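Local coordinates for protein cellulase (PDB 5E09) that hydrolyses beta-1,4-glucosidic bonds in cellulose with a family 5 catalytic domain that is linked to a family 46 carbohydrate-binding module, at residues P61-N66 / L102-W107; L219-H224 / N263-V268; D95-L100 / S139-F144. All coordinates share one frame; numbering follows the deposited sequence.

Interaction 1 (P61-N66 / L102-W107); sequences PVTWEN and LHHDSW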
ATOM      1  N   PRO A  61       7.276 -12.933   5.452  1.00 27.84           N
ATOM      2  CA  PRO A  61       8.515 -12.219   5.765  1.00 38.81           C
ATOM      3  C   PRO A  61       9.013 -12.607   7.148  1.00 34.47           C
ATOM      4  O   PRO A  61       8.234 -12.646   8.102  1.00 41.32           O
ATOM      5  CB  PRO A  61       8.107 -10.740   5.720  1.00 30.33           C
ATOM      6  CG  PRO A  61       6.629 -10.730   5.839  1.00 37.68           C
ATOM      7  CD  PRO A  61       6.144 -12.018   5.239  1.00 37.22           C
ATOM      8  N   VAL A  62      10.296 -12.914   7.254  1.00 40.89           N
ATOM      9  CA  VAL A  62      10.885 -13.228   8.547  1.00 33.85           C
ATOM     10  C   VAL A  62      12.165 -12.439   8.777  1.00 34.12           C
ATOM     11  O   VAL A  62      13.061 -12.438   7.935  1.00 42.42           O
ATOM     12  CB  VAL A  62      11.196 -14.727   8.681  1.00 37.68           C
ATOM     13  CG1 VAL A  62      11.705 -15.025  10.082  1.00 34.98           C
ATOM     14  CG2 VAL A  62       9.958 -15.561   8.375  1.00 37.51           C
ATOM     15  N   THR A  63      12.235 -11.753   9.910  1.00 39.86           N
ATOM     16  CA  THR A  63      13.475 -11.136  10.357  1.00 35.54           C
ATOM     17  C   THR A  63      14.136 -12.081  11.354  1.00 45.91           C
ATOM     18  O   THR A  63      13.509 -12.488  12.337  1.00 46.53           O
ATOM     19  CB  THR A  63      13.235  -9.760  10.997  1.00 39.94           C
ATOM     20  OG1 THR A  63      12.670  -8.876  10.020  1.00 41.40           O
ATOM     21  CG2 THR A  63      14.541  -9.169  11.506  1.00 30.08           C
ATOM     22  N   TRP A  64      15.392 -12.434  11.094  1.00 44.84           N
ATOM     23  CA  TRP A  64      16.054 -13.517  11.820  1.00 38.26           C
ATOM     24  C   TRP A  64      17.050 -13.065  12.884  1.00 43.39           C
ATOM     25  O   TRP A  64      17.339 -13.825  13.804  1.00 38.73           O
ATOM     26  CB  TRP A  64      16.786 -14.434  10.838  1.00 35.61           C
ATOM     27  CG  TRP A  64      15.894 -15.066   9.824  1.00 36.59           C
ATOM     28  CD1 TRP A  64      15.647 -14.621   8.563  1.00 38.99           C
ATOM     29  CD2 TRP A  64      15.125 -16.263   9.989  1.00 37.44           C
ATOM     30  NE1 TRP A  64      14.772 -15.465   7.928  1.00 39.97           N
ATOM     31  CE2 TRP A  64      14.440 -16.478   8.780  1.00 38.34           C
ATOM     32  CE3 TRP A  64      14.953 -17.165  11.041  1.00 41.05           C
ATOM     33  CZ2 TRP A  64      13.586 -17.567   8.598  1.00 51.67           C
ATOM     34  CZ3 TRP A  64      14.112 -18.242  10.857  1.00 36.63           C
ATOM     35  CH2 TRP A  64      13.435 -18.435   9.646  1.00 43.38           C
ATOM     36  N   GLU A  65      17.574 -11.846  12.751  1.00 38.02           N
ATOM     37  CA  GLU A  65      18.716 -11.392  13.552  1.00 47.17           C
ATOM     38  C   GLU A  65      18.590 -11.625  15.057  1.00 49.23           C
ATOM     39  O   GLU A  65      19.539 -12.072  15.702  1.00 67.31           O
ATOM     40  CB  GLU A  65      18.970  -9.903  13.324  1.00 51.67           C
ATOM     41  CG  GLU A  65      20.140  -9.377  14.147  1.00 52.51           C
ATOM     42  CD  GLU A  65      19.947  -7.946  14.591  1.00 67.47           C
ATOM     43  OE1 GLU A  65      20.002  -7.043  13.731  1.00 77.81           O
ATOM     44  OE2 GLU A  65      19.733  -7.722  15.800  1.00 92.24           O
ATOM     45  N   ASN A  66      17.422 -11.320  15.611  1.00 48.57           N
ATOM     46  CA  ASN A  66      17.205 -11.449  17.048  1.00 59.45           C
ATOM     47  C   ASN A  66      16.878 -12.879  17.488  1.00 50.10           C
ATOM     48  O   ASN A  66      16.542 -13.121  18.646  1.00 61.08           O
ATOM     49  CB  ASN A  66      16.094 -10.495  17.492  1.00 44.99           C
ATOM     50  CG  ASN A  66      16.541  -9.047  17.488  1.00 51.18           C
ATOM     51  OD1 ASN A  66      17.698  -8.746  17.772  1.00 57.80           O
ATOM     52  ND2 ASN A  66      15.625  -8.143  17.161  1.00 65.34           N
ATOM     53  N   LEU A 102      14.497 -13.530   4.150  1.00 34.07           N
ATOM     54  CA  LEU A 102      15.298 -12.877   5.165  1.00 38.49           C
ATOM     55  C   LEU A 102      14.634 -11.511   4.942  1.00 43.17           C
ATOM     56  O   LEU A 102      14.549 -11.073   3.794  1.00 40.35           O
ATOM     57  CB  LEU A 102      16.768 -12.840   4.768  1.00 33.79           C
ATOM     58  CG  LEU A 102      17.445 -14.194   4.548  1.00 47.79           C
ATOM     59  CD1 LEU A 102      18.881 -14.008   4.081  1.00 45.36           C
ATOM     60  CD2 LEU A 102      17.394 -15.031   5.817  1.00 30.80           C
ATOM     61  N   HIS A 103      14.196 -10.842   5.990  1.00 35.44           N
ATOM     62  CA  HIS A 103      13.521  -9.571   5.807  1.00 41.26           C
ATOM     63  C   HIS A 103      14.238  -8.316   6.263  1.00 35.14           C
ATOM     64  O   HIS A 103      14.973  -7.758   5.513  1.00 46.27           O
ATOM     65  CB  HIS A 103      12.119  -9.630   6.379  1.00 31.84           C
ATOM     66  CG  HIS A 103      11.164  -8.690   5.734  1.00 42.41           C
ATOM     67  ND1 HIS A 103      10.606  -8.931   4.508  1.00 40.40           N
ATOM     68  CD2 HIS A 103      10.658  -7.515   6.149  1.00 35.94           C
ATOM     69  CE1 HIS A 103       9.806  -7.942   4.191  1.00 37.81           C
ATOM     70  NE2 HIS A 103       9.810  -7.075   5.178  1.00 36.97           N
ATOM     71  N   HIS A 104      14.025  -7.875   7.481  1.00 29.23           N
ATOM     72  CA  HIS A 104      14.660  -6.665   7.964  1.00 44.41           C
ATOM     73  C   HIS A 104      16.141  -6.818   8.161  1.00 42.76           C
ATOM     74  O   HIS A 104      16.859  -5.871   8.303  1.00 44.78           O
ATOM     75  CB  HIS A 104      13.935  -6.054   9.141  1.00 33.35           C
ATOM     76  CG  HIS A 104      12.627  -5.461   8.766  1.00 47.01           C
ATOM     77  ND1 HIS A 104      12.477  -4.632   7.688  1.00 37.57           N
ATOM     78  CD2 HIS A 104      11.399  -5.607   9.295  1.00 37.04           C
ATOM     79  CE1 HIS A 104      11.219  -4.281   7.580  1.00 33.04           C
ATOM     80  NE2 HIS A 104      10.545  -4.861   8.544  1.00 37.76           N
ATOM     81  N   ASP A 105      16.574  -8.054   8.157  1.00 39.09           N
ATOM     82  CA  ASP A 105      17.996  -8.353   8.229  1.00 41.41           C
ATOM     83  C   ASP A 105      18.773  -7.555   7.191  1.00 41.72           C
ATOM     84  O   ASP A 105      19.947  -7.252   7.379  1.00 42.78           O
ATOM     85  CB  ASP A 105      18.242  -9.847   8.019  1.00 41.88           C
ATOM     86  CG  ASP A 105      17.501 -10.703   9.016  1.00 40.10           C
ATOM     87  OD1 ASP A 105      17.935 -10.760  10.186  1.00 41.23           O
ATOM     88  OD2 ASP A 105      16.489 -11.328   8.628  1.00 47.60           O
ATOM     89  N   SER A 106      18.104  -7.227   6.092  1.00 37.52           N
ATOM     90  CA  SER A 106      18.695  -6.429   5.029  1.00 40.64           C
ATOM     91  C   SER A 106      19.315  -5.119   5.522  1.00 40.48           C
ATOM     92  O   SER A 106      20.445  -4.804   5.167  1.00 39.56           O
ATOM     93  CB  SER A 106      17.645  -6.124   3.966  1.00 32.00           C
ATOM     94  OG  SER A 106      16.574  -5.376   4.521  1.00 41.81           O
ATOM     95  N   TRP A 107      18.580  -4.352   6.326  1.00 40.86           N
ATOM     96  CA  TRP A 107      19.094  -3.060   6.786  1.00 46.46           C
ATOM     97  C   TRP A 107      19.648  -3.154   8.207  1.00 42.15           C
ATOM     98  O   TRP A 107      20.332  -2.245   8.675  1.00 52.55           O
ATOM     99  CB  TRP A 107      18.011  -1.971   6.701  1.00 35.99           C
ATOM    100  CG  TRP A 107      16.809  -2.206   7.576  1.00 48.48           C
ATOM    101  CD1 TRP A 107      15.670  -2.878   7.237  1.00 47.97           C
ATOM    102  CD2 TRP A 107      16.625  -1.764   8.931  1.00 40.00           C
ATOM    103  NE1 TRP A 107      14.793  -2.889   8.295  1.00 46.84           N
ATOM    104  CE2 TRP A 107      15.352  -2.213   9.345  1.00 51.00           C
ATOM    105  CE3 TRP A 107      17.409  -1.035   9.829  1.00 45.56           C
ATOM    106  CZ2 TRP A 107      14.848  -1.954  10.625  1.00 36.61           C
ATOM    107  CZ3 TRP A 107      16.905  -0.778  11.098  1.00 51.24           C
ATOM    108  CH2 TRP A 107      15.633  -1.237  11.482  1.00 49.68           C
TER
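P61 lies over one face of the H103 imidazole, its CB 3.6 Å from the ring centroid in a CH-pi contact that is offset toward the rim. The same histidine in turn sets its CD2 above the centre of the H104 ring, so that proline and two imidazoles follow one another in a packed row. Beside them the backbones meet: H103 N makes a weak bond to V62 O, and H104 N gives a straighter one to T63 OG1 at 3.0 Å. T63 OG1 is engaged a second time, by the backbone oxygen of D28.

The two segments follow successive strands, 57-60 and 97-100, of the eight-stranded TIM barrel of the family 5 catalytic domain, and the contact therefore joins two neighbouring loops at the C-terminal end of the barrel, the end that carries the active site in this fold. D105, in helix 105-110, ties them together. Its CG is anti to its own carbonyl carbon (chi1 -57°), which swings the carboxylate onto two consecutive amides. OD2 accepts from W64 N through its syn lone pair at 2.9 Å (161°), while OD1 receives a weak bond from E65 N at 2.8 Å and a further bond from the indole of W109. The carboxylate lies nearly flat with the W64 ring, the planes 19° apart, and OD2 touches the ring edge at CD1 (3.4 Å). An alanine in place of D105 would probably leave the W64 and E65 amides and the W109 indole without their acceptor and the backbone at W64 and E65 freer to shift. L102 crosses the W64 side chain at about a right angle, its CD2 3.3 Å from W64 CD1, and W64 NE1 bonds to the backbone oxygen of N101.

Interaction 2 (L219-H224 / N263-V268); sequences LIATVH and NGIPVV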
ATOM      1  N   LEU A 219      13.778 -19.839 -11.709  1.00 56.72           N
ATOM      2  CA  LEU A 219      14.089 -18.568 -11.073  1.00 43.14           C
ATOM      3  C   LEU A 219      12.986 -17.543 -11.338  1.00 41.89           C
ATOM      4  O   LEU A 219      12.389 -17.519 -12.413  1.00 36.52           O
ATOM      5  CB  LEU A 219      15.442 -18.042 -11.565  1.00 43.11           C
ATOM      6  CG  LEU A 219      16.694 -18.870 -11.230  1.00 47.53           C
ATOM      7  CD1 LEU A 219      17.944 -18.227 -11.813  1.00 46.50           C
ATOM      8  CD2 LEU A 219      16.855 -19.065  -9.735  1.00 33.43           C
ATOM      9  N   ILE A 220      12.721 -16.705 -10.341  1.00 34.45           N
ATOM     10  CA  ILE A 220      11.660 -15.712 -10.401  1.00 38.32           C
ATOM     11  C   ILE A 220      12.196 -14.346 -10.000  1.00 38.17           C
ATOM     12  O   ILE A 220      12.875 -14.221  -8.988  1.00 37.54           O
ATOM     13  CB  ILE A 220      10.488 -16.079  -9.470  1.00 41.96           C
ATOM     14  CG1 ILE A 220       9.979 -17.494  -9.768  1.00 42.44           C
ATOM     15  CG2 ILE A 220       9.370 -15.055  -9.587  1.00 32.84           C
ATOM     16  CD1 ILE A 220       9.238 -18.123  -8.609  1.00 42.88           C
ATOM     17  N   ALA A 221      11.904 -13.327 -10.798  1.00 38.95           N
ATOM     18  CA  ALA A 221      12.287 -11.962 -10.461  1.00 36.25           C
ATOM     19  C   ALA A 221      11.244 -11.356  -9.532  1.00 45.32           C
ATOM     20  O   ALA A 221      10.057 -11.622  -9.686  1.00 51.05           O
ATOM     21  CB  ALA A 221      12.436 -11.122 -11.724  1.00 35.60           C
ATOM     22  N   THR A 222      11.669 -10.554  -8.563  1.00 37.00           N
ATOM     23  CA  THR A 222      10.687  -9.866  -7.743  1.00 30.48           C
ATOM     24  C   THR A 222      10.956  -8.377  -7.590  1.00 44.10           C
ATOM     25  O   THR A 222      12.102  -7.940  -7.447  1.00 35.58           O
ATOM     26  CB  THR A 222      10.574 -10.479  -6.338  1.00 36.76           C
ATOM     27  OG1 THR A 222       9.562  -9.777  -5.607  1.00 41.81           O
ATOM     28  CG2 THR A 222      11.895 -10.395  -5.577  1.00 38.59           C
ATOM     29  N   VAL A 223       9.880  -7.599  -7.630  1.00 40.31           N
ATOM     30  CA  VAL A 223       9.994  -6.169  -7.370  1.00 34.91           C
ATOM     31  C   VAL A 223       8.863  -5.732  -6.450  1.00 41.49           C
ATOM     32  O   VAL A 223       7.919  -6.492  -6.207  1.00 38.90           O
ATOM     33  CB  VAL A 223       9.974  -5.332  -8.669  1.00 34.90           C
ATOM     34  CG1 VAL A 223      11.270  -5.523  -9.444  1.00 39.84           C
ATOM     35  CG2 VAL A 223       8.776  -5.687  -9.536  1.00 24.89           C
ATOM     36  N   HIS A 224       8.978  -4.515  -5.929  1.00 36.33           N
ATOM     37  CA  HIS A 224       7.976  -3.942  -5.042  1.00 37.62           C
ATOM     38  C   HIS A 224       7.457  -2.645  -5.640  1.00 38.67           C
ATOM     39  O   HIS A 224       8.163  -1.988  -6.400  1.00 41.88           O
ATOM     40  CB  HIS A 224       8.553  -3.682  -3.648  1.00 33.89           C
ATOM     41  CG  HIS A 224       8.871  -4.926  -2.883  1.00 39.78           C
ATOM     42  ND1 HIS A 224       9.470  -4.903  -1.638  1.00 39.40           N
ATOM     43  CD2 HIS A 224       8.678  -6.232  -3.179  1.00 37.12           C
ATOM     44  CE1 HIS A 224       9.632  -6.136  -1.208  1.00 33.66           C
ATOM     45  NE2 HIS A 224       9.162  -6.966  -2.122  1.00 36.13           N
ATOM     46  N   ASN A 263      10.746 -12.057 -21.971  1.00 65.91           N
ATOM     47  CA  ASN A 263      11.625 -13.215 -22.057  1.00 48.18           C
ATOM     48  C   ASN A 263      11.079 -14.285 -21.119  1.00 53.68           C
ATOM     49  O   ASN A 263       9.981 -14.149 -20.586  1.00 62.86           O
ATOM     50  CB  ASN A 263      13.027 -12.863 -21.562  1.00 51.76           C
ATOM     51  CG  ASN A 263      13.627 -11.689 -22.315  1.00 61.45           C
ATOM     52  OD1 ASN A 263      13.710 -11.701 -23.543  1.00 77.31           O
ATOM     53  ND2 ASN A 263      14.032 -10.658 -21.582  1.00 59.28           N
ATOM     54  N   GLY A 264      11.817 -15.354 -20.892  1.00 54.13           N
ATOM     55  CA  GLY A 264      11.300 -16.419 -20.054  1.00 65.71           C
ATOM     56  C   GLY A 264      11.120 -16.206 -18.571  1.00 54.01           C
ATOM     57  O   GLY A 264      10.722 -17.126 -17.857  1.00 62.15           O
ATOM     58  N   ILE A 265      11.440 -15.010 -18.086  1.00 53.78           N
ATOM     59  CA  ILE A 265      11.370 -14.796 -16.640  1.00 48.22           C
ATOM     60  C   ILE A 265      10.093 -14.209 -16.041  1.00 46.14           C
ATOM     61  O   ILE A 265       9.716 -13.075 -16.337  1.00 43.02           O
ATOM     62  CB  ILE A 265      12.557 -13.883 -16.263  1.00 58.20           C
ATOM     63  CG1 ILE A 265      13.825 -14.350 -16.986  1.00 52.46           C
ATOM     64  CG2 ILE A 265      12.751 -13.847 -14.753  1.00 39.21           C
ATOM     65  CD1 ILE A 265      15.045 -13.523 -16.685  1.00 53.85           C
ATOM     66  N   PRO A 266       9.436 -14.983 -15.171  1.00 45.61           N
ATOM     67  CA  PRO A 266       8.199 -14.554 -14.517  1.00 39.77           C
ATOM     68  C   PRO A 266       8.477 -13.573 -13.380  1.00 50.86           C
ATOM     69  O   PRO A 266       9.512 -13.672 -12.718  1.00 40.79           O
ATOM     70  CB  PRO A 266       7.619 -15.862 -13.988  1.00 40.86           C
ATOM     71  CG  PRO A 266       8.823 -16.690 -13.692  1.00 45.52           C
ATOM     72  CD  PRO A 266       9.844 -16.335 -14.745  1.00 40.22           C
ATOM     73  N   VAL A 267       7.555 -12.640 -13.163  1.00 38.77           N
ATOM     74  CA  VAL A 267       7.735 -11.602 -12.164  1.00 47.03           C
ATOM     75  C   VAL A 267       6.709 -11.712 -11.035  1.00 45.43           C
ATOM     76  O   VAL A 267       5.522 -11.947 -11.274  1.00 44.07           O
ATOM     77  CB  VAL A 267       7.641 -10.201 -12.804  1.00 55.75           C
ATOM     78  CG1 VAL A 267       7.801  -9.104 -11.749  1.00 38.14           C
ATOM     79  CG2 VAL A 267       8.684 -10.052 -13.902  1.00 43.43           C
ATOM     80  N   VAL A 268       7.192 -11.570  -9.804  1.00 41.69           N
ATOM     81  CA  VAL A 268       6.335 -11.406  -8.643  1.00 39.75           C
ATOM     82  C   VAL A 268       6.489  -9.999  -8.054  1.00 37.88           C
ATOM     83  O   VAL A 268       7.581  -9.583  -7.630  1.00 36.52           O
ATOM     84  CB  VAL A 268       6.633 -12.449  -7.549  1.00 35.36           C
ATOM     85  CG1 VAL A 268       5.839 -12.127  -6.288  1.00 36.00           C
ATOM     86  CG2 VAL A 268       6.305 -13.859  -8.041  1.00 36.08           C
TER
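V268 O collects two donors from the strand beside it, V223 N at 3.0 Å and the hydroxyl of T222, whose OG1 donates at 2.8 Å. They approach from opposite faces of the carbonyl plane, gripping the oxygen between them. T222 can do this because OG1 stands anti to its backbone N (chi1 -178°), a rotamer that places CG2 in the crowded position between N and carbonyl carbon. The remaining backbone bonds are of the ordinary parallel kind. A221 N donates to P266 O, and V268 N reaches A221 O at 2.9 Å with an almost linear N-H (172°). A221 thus spends both its polar backbone atoms on 263-268, whereas I220 bonds through its backbone to L190 and L192, and T222 to L192, of the other neighbour, strand 190-193. P266 has no amide hydrogen to give, and its CD instead rests 3.6 Å from L219 O. V223 continues the pairing beyond the segment by a backbone bond with G270, and H224 ND1 is hydrogen-bonded to OE2 of E149.

Apolar groups fill in on both sides of the sheet. On the side of T222 and V268, the CG2 methyls of I220 and V268 meet at 3.6 Å, and I220 CG1 crosses the P266 ring near CG. On the side of A221 and V267, A221 CB faces I265 CG2 at 4.1 Å, and V223 CG2 packs against V267 CG1. Here the strands are covered by helices: A221 touches L207 of helix 201-214, and V267 touches V256 and F260 of helix 243-261. Strand 219-225, helix 243-261 and strand 267-272 form a beta-alpha-beta crossover between adjacent parallel strands, the repeating unit of the TIM barrel of glycoside hydrolase family 5.

Interaction 3 (D95-L100 / S139-F144); sequences DLYVML and SHKLMF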
ATOM      1  N   ASP A  95      -3.215 -25.625   0.618  1.00 51.19           N
ATOM      2  CA  ASP A  95      -2.844 -25.656  -0.800  1.00 60.20           C
ATOM      3  C   ASP A  95      -2.360 -24.288  -1.299  1.00 50.14           C
ATOM      4  O   ASP A  95      -2.434 -23.986  -2.490  1.00 54.66           O
ATOM      5  CB  ASP A  95      -4.016 -26.154  -1.658  1.00 58.35           C
ATOM      6  CG  ASP A  95      -4.291 -27.637  -1.469  1.00 83.16           C
ATOM      7  OD1 ASP A  95      -3.417 -28.337  -0.908  1.00 63.44           O
ATOM      8  OD2 ASP A  95      -5.379 -28.100  -1.878  1.00 79.35           O
ATOM      9  N   LEU A  96      -1.859 -23.466  -0.385  1.00 42.40           N
ATOM     10  CA  LEU A  96      -1.269 -22.187  -0.761  1.00 57.49           C
ATOM     11  C   LEU A  96       0.172 -22.362  -1.226  1.00 48.62           C
ATOM     12  O   LEU A  96       0.864 -23.276  -0.782  1.00 44.01           O
ATOM     13  CB  LEU A  96      -1.309 -21.203   0.413  1.00 54.21           C
ATOM     14  CG  LEU A  96      -2.673 -20.777   0.952  1.00 49.42           C
ATOM     15  CD1 LEU A  96      -2.502 -19.989   2.251  1.00 45.74           C
ATOM     16  CD2 LEU A  96      -3.400 -19.952  -0.087  1.00 41.43           C
ATOM     17  N   TYR A  97       0.618 -21.493  -2.127  1.00 43.67           N
ATOM     18  CA  TYR A  97       2.047 -21.337  -2.368  1.00 39.73           C
ATOM     19  C   TYR A  97       2.594 -20.449  -1.260  1.00 45.97           C
ATOM     20  O   TYR A  97       1.889 -19.556  -0.785  1.00 40.11           O
ATOM     21  CB  TYR A  97       2.330 -20.713  -3.729  1.00 46.74           C
ATOM     22  CG  TYR A  97       1.963 -21.559  -4.928  1.00 52.61           C
ATOM     23  CD1 TYR A  97       0.663 -21.564  -5.433  1.00 51.39           C
ATOM     24  CD2 TYR A  97       2.925 -22.316  -5.586  1.00 46.96           C
ATOM     25  CE1 TYR A  97       0.329 -22.317  -6.547  1.00 44.07           C
ATOM     26  CE2 TYR A  97       2.601 -23.075  -6.699  1.00 60.02           C
ATOM     27  CZ  TYR A  97       1.301 -23.073  -7.175  1.00 60.25           C
ATOM     28  OH  TYR A  97       0.979 -23.827  -8.281  1.00 49.92           O
ATOM     29  N   VAL A  98       3.834 -20.697  -0.842  1.00 43.65           N
ATOM     30  CA  VAL A  98       4.464 -19.916   0.223  1.00 34.73           C
ATOM     31  C   VAL A  98       5.819 -19.358  -0.222  1.00 46.19           C
ATOM     32  O   VAL A  98       6.599 -20.059  -0.858  1.00 39.21           O
ATOM     33  CB  VAL A  98       4.661 -20.766   1.494  1.00 39.38           C
ATOM     34  CG1 VAL A  98       5.311 -19.941   2.606  1.00 32.83           C
ATOM     35  CG2 VAL A  98       3.332 -21.334   1.952  1.00 41.70           C
HETATM   36  N   MSE A  99       6.079 -18.091   0.097  1.00 39.86           N
HETATM   37  CA  MSE A  99       7.389 -17.485  -0.135  1.00 49.22           C
HETATM   38  C   MSE A  99       8.020 -17.133   1.208  1.00 46.21           C
HETATM   39  O   MSE A  99       7.401 -16.448   2.027  1.00 41.09           O
HETATM   40  CB  MSE A  99       7.286 -16.231  -1.022  1.00 38.55           C
HETATM   41  CG  MSE A  99       8.636 -15.537  -1.251  1.00 41.91           C
HETATM   42 SE   MSE A  99       8.599 -13.912  -2.349  0.56 38.75          SE
HETATM   43  CE  MSE A  99       7.376 -14.544  -3.746  1.00 29.33           C
ATOM     44  N   LEU A 100       9.242 -17.611   1.433  1.00 48.77           N
ATOM     45  CA  LEU A 100       9.957 -17.363   2.692  1.00 37.97           C
ATOM     46  C   LEU A 100      11.263 -16.596   2.452  1.00 39.88           C
ATOM     47  O   LEU A 100      11.978 -16.877   1.485  1.00 45.23           O
ATOM     48  CB  LEU A 100      10.251 -18.685   3.397  1.00 31.60           C
ATOM     49  CG  LEU A 100      11.026 -18.611   4.711  1.00 40.19           C
ATOM     50  CD1 LEU A 100      10.169 -17.979   5.786  1.00 39.80           C
ATOM     51  CD2 LEU A 100      11.517 -19.987   5.144  1.00 42.93           C
ATOM     52  N   SER A 139       7.289 -29.386   0.023  1.00 54.22           N
ATOM     53  CA  SER A 139       6.754 -29.235  -1.329  1.00 49.54           C
ATOM     54  C   SER A 139       7.411 -28.110  -2.132  1.00 51.84           C
ATOM     55  O   SER A 139       7.960 -27.160  -1.564  1.00 47.17           O
ATOM     56  CB  SER A 139       5.245 -28.987  -1.253  1.00 39.94           C
ATOM     57  OG  SER A 139       4.706 -28.735  -2.538  1.00 60.93           O
ATOM     58  N   HIS A 140       7.328 -28.219  -3.455  1.00 38.88           N
ATOM     59  CA  HIS A 140       7.877 -27.203  -4.345  1.00 43.45           C
ATOM     60  C   HIS A 140       7.035 -25.935  -4.324  1.00 47.26           C
ATOM     61  O   HIS A 140       7.450 -24.896  -4.838  1.00 45.88           O
ATOM     62  CB  HIS A 140       7.991 -27.737  -5.777  1.00 49.79           C
ATOM     63  CG  HIS A 140       9.231 -28.539  -6.023  1.00 69.20           C
ATOM     64  ND1 HIS A 140       9.415 -29.298  -7.161  1.00 77.60           N
ATOM     65  CD2 HIS A 140      10.352 -28.701  -5.280  1.00 61.66           C
ATOM     66  CE1 HIS A 140      10.593 -29.893  -7.106  1.00 66.04           C
ATOM     67  NE2 HIS A 140      11.183 -29.548  -5.974  1.00 64.97           N
ATOM     68  N   LYS A 141       5.854 -26.020  -3.721  1.00 52.66           N
ATOM     69  CA  LYS A 141       4.991 -24.857  -3.563  1.00 39.93           C
ATOM     70  C   LYS A 141       5.594 -23.870  -2.559  1.00 44.50           C
ATOM     71  O   LYS A 141       5.150 -22.726  -2.448  1.00 44.48           O
ATOM     72  CB  LYS A 141       3.586 -25.290  -3.133  1.00 49.78           C
ATOM     73  CG  LYS A 141       2.863 -26.169  -4.163  1.00 45.13           C
ATOM     74  CD  LYS A 141       1.432 -25.696  -4.413  1.00 44.30           C
ATOM     75  CE  LYS A 141       0.419 -26.396  -3.509  1.00 67.12           C
ATOM     76  NZ  LYS A 141       0.523 -26.051  -2.051  1.00 58.35           N
ATOM     77  N   LEU A 142       6.606 -24.320  -1.823  1.00 42.96           N
ATOM     78  CA  LEU A 142       7.391 -23.424  -0.977  1.00 47.98           C
ATOM     79  C   LEU A 142       8.622 -22.941  -1.747  1.00 50.89           C
ATOM     80  O   LEU A 142       9.379 -23.741  -2.301  1.00 46.01           O
ATOM     81  CB  LEU A 142       7.804 -24.118   0.321  1.00 35.91           C
ATOM     82  CG  LEU A 142       8.845 -23.411   1.189  1.00 41.06           C
ATOM     83  CD1 LEU A 142       8.276 -22.130   1.782  1.00 42.74           C
ATOM     84  CD2 LEU A 142       9.329 -24.342   2.285  1.00 34.29           C
HETATM   85  N   MSE A 143       8.801 -21.626  -1.790  1.00 48.73           N
HETATM   86  CA  MSE A 143       9.897 -21.003  -2.517  1.00 41.19           C
HETATM   87  C   MSE A 143      10.667 -20.057  -1.595  1.00 39.10           C
HETATM   88  O   MSE A 143      10.119 -19.541  -0.613  1.00 43.08           O
HETATM   89  CB  MSE A 143       9.364 -20.246  -3.734  1.00 40.47           C
HETATM   90  CG  MSE A 143       8.627 -18.950  -3.380  1.00 33.90           C
HETATM   91 SE   MSE A 143       7.434 -18.361  -4.798  0.61 36.15          SE
HETATM   92  CE  MSE A 143       5.892 -19.468  -4.342  1.00 39.15           C
ATOM     93  N   PHE A 144      11.936 -19.829  -1.923  1.00 46.43           N
ATOM     94  CA  PHE A 144      12.811 -18.969  -1.124  1.00 41.36           C
ATOM     95  C   PHE A 144      13.142 -17.686  -1.867  1.00 34.41           C
ATOM     96  O   PHE A 144      13.457 -17.741  -3.057  1.00 36.89           O
ATOM     97  CB  PHE A 144      14.122 -19.691  -0.790  1.00 39.20           C
ATOM     98  CG  PHE A 144      13.956 -20.946   0.014  1.00 34.70           C
ATOM     99  CD1 PHE A 144      12.857 -21.131   0.840  1.00 46.44           C
ATOM    100  CD2 PHE A 144      14.923 -21.941  -0.036  1.00 46.89           C
ATOM    101  CE1 PHE A 144      12.721 -22.294   1.595  1.00 34.32           C
ATOM    102  CE2 PHE A 144      14.792 -23.101   0.713  1.00 47.14           C
ATOM    103  CZ  PHE A 144      13.687 -23.276   1.531  1.00 36.40           C
TER
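K141 comes to the 95-100 segment from a type I turn that begins at S139, whose OG accepts from K141 N in an ST turn. Its side chain, bent at chi2, chi3 and chi4, passes across the Y97 ring at about a right angle, with CD 3.8 Å from the centroid and over one face. The bends curl the ammonium back to L96 O, which NZ approaches at 3.1 Å from above the carbonyl plane. Y97 reaches D16 with its hydroxyl. The backbone oxygen of K141 accepts from V98 N at 2.9 Å, starting the strand pairing.

L142 pairs with V98, and its CD1 lies 3.8 Å from V98 CG1 on the side of the sheet where V98 touches A91 and L100 touches I88 of helix 78-93. These are neighbouring parallel strands of the TIM barrel, the axes of 97-100 and 142-144 being 23° apart, with this side packed against the surrounding helices.

M143, a selenomethionine like M99, points the other way, into the barrel. Its N and O both bond the first strand, to V98 O and from L100 N, each at 2.9 Å. With CG between backbone N and carbonyl carbon (chi1 73°), its side chain folds back over the neighbouring strand: CG packs on M99 CB at 3.8 Å, SE meets M99 CE, and CE reaches Y97 CB at 3.8 Å. F144 CA lies 3.4 Å from L100 O in a CA-H...O contact between the strands, while its side chain returns to the helix-covered side, where its ring meets that of W128.

How the interactions relate
All three interactions belong to the one TIM barrel of the catalytic domain. Interactions 1 and 3 alternate along the chain (61-66, 95-100, 102-107, 139-144), and interaction 2 follows later. Strand 97-100 of interaction 3 runs almost directly into 102-107, and the two contacts, about 19 Å apart between centres, touch through V62 CG2 and L100 CD1 (3.5 Å). Interactions 2 and 3, about 16 Å apart between centres, join different strand pairs of the same closed sheet and meet inside it, V268 CG1 against M99 CE. Interactions 1 and 2 do not touch. Interactions 2 and 3 thus form parts of the barrel wall, while interaction 1 joins loops at its C-terminal rim.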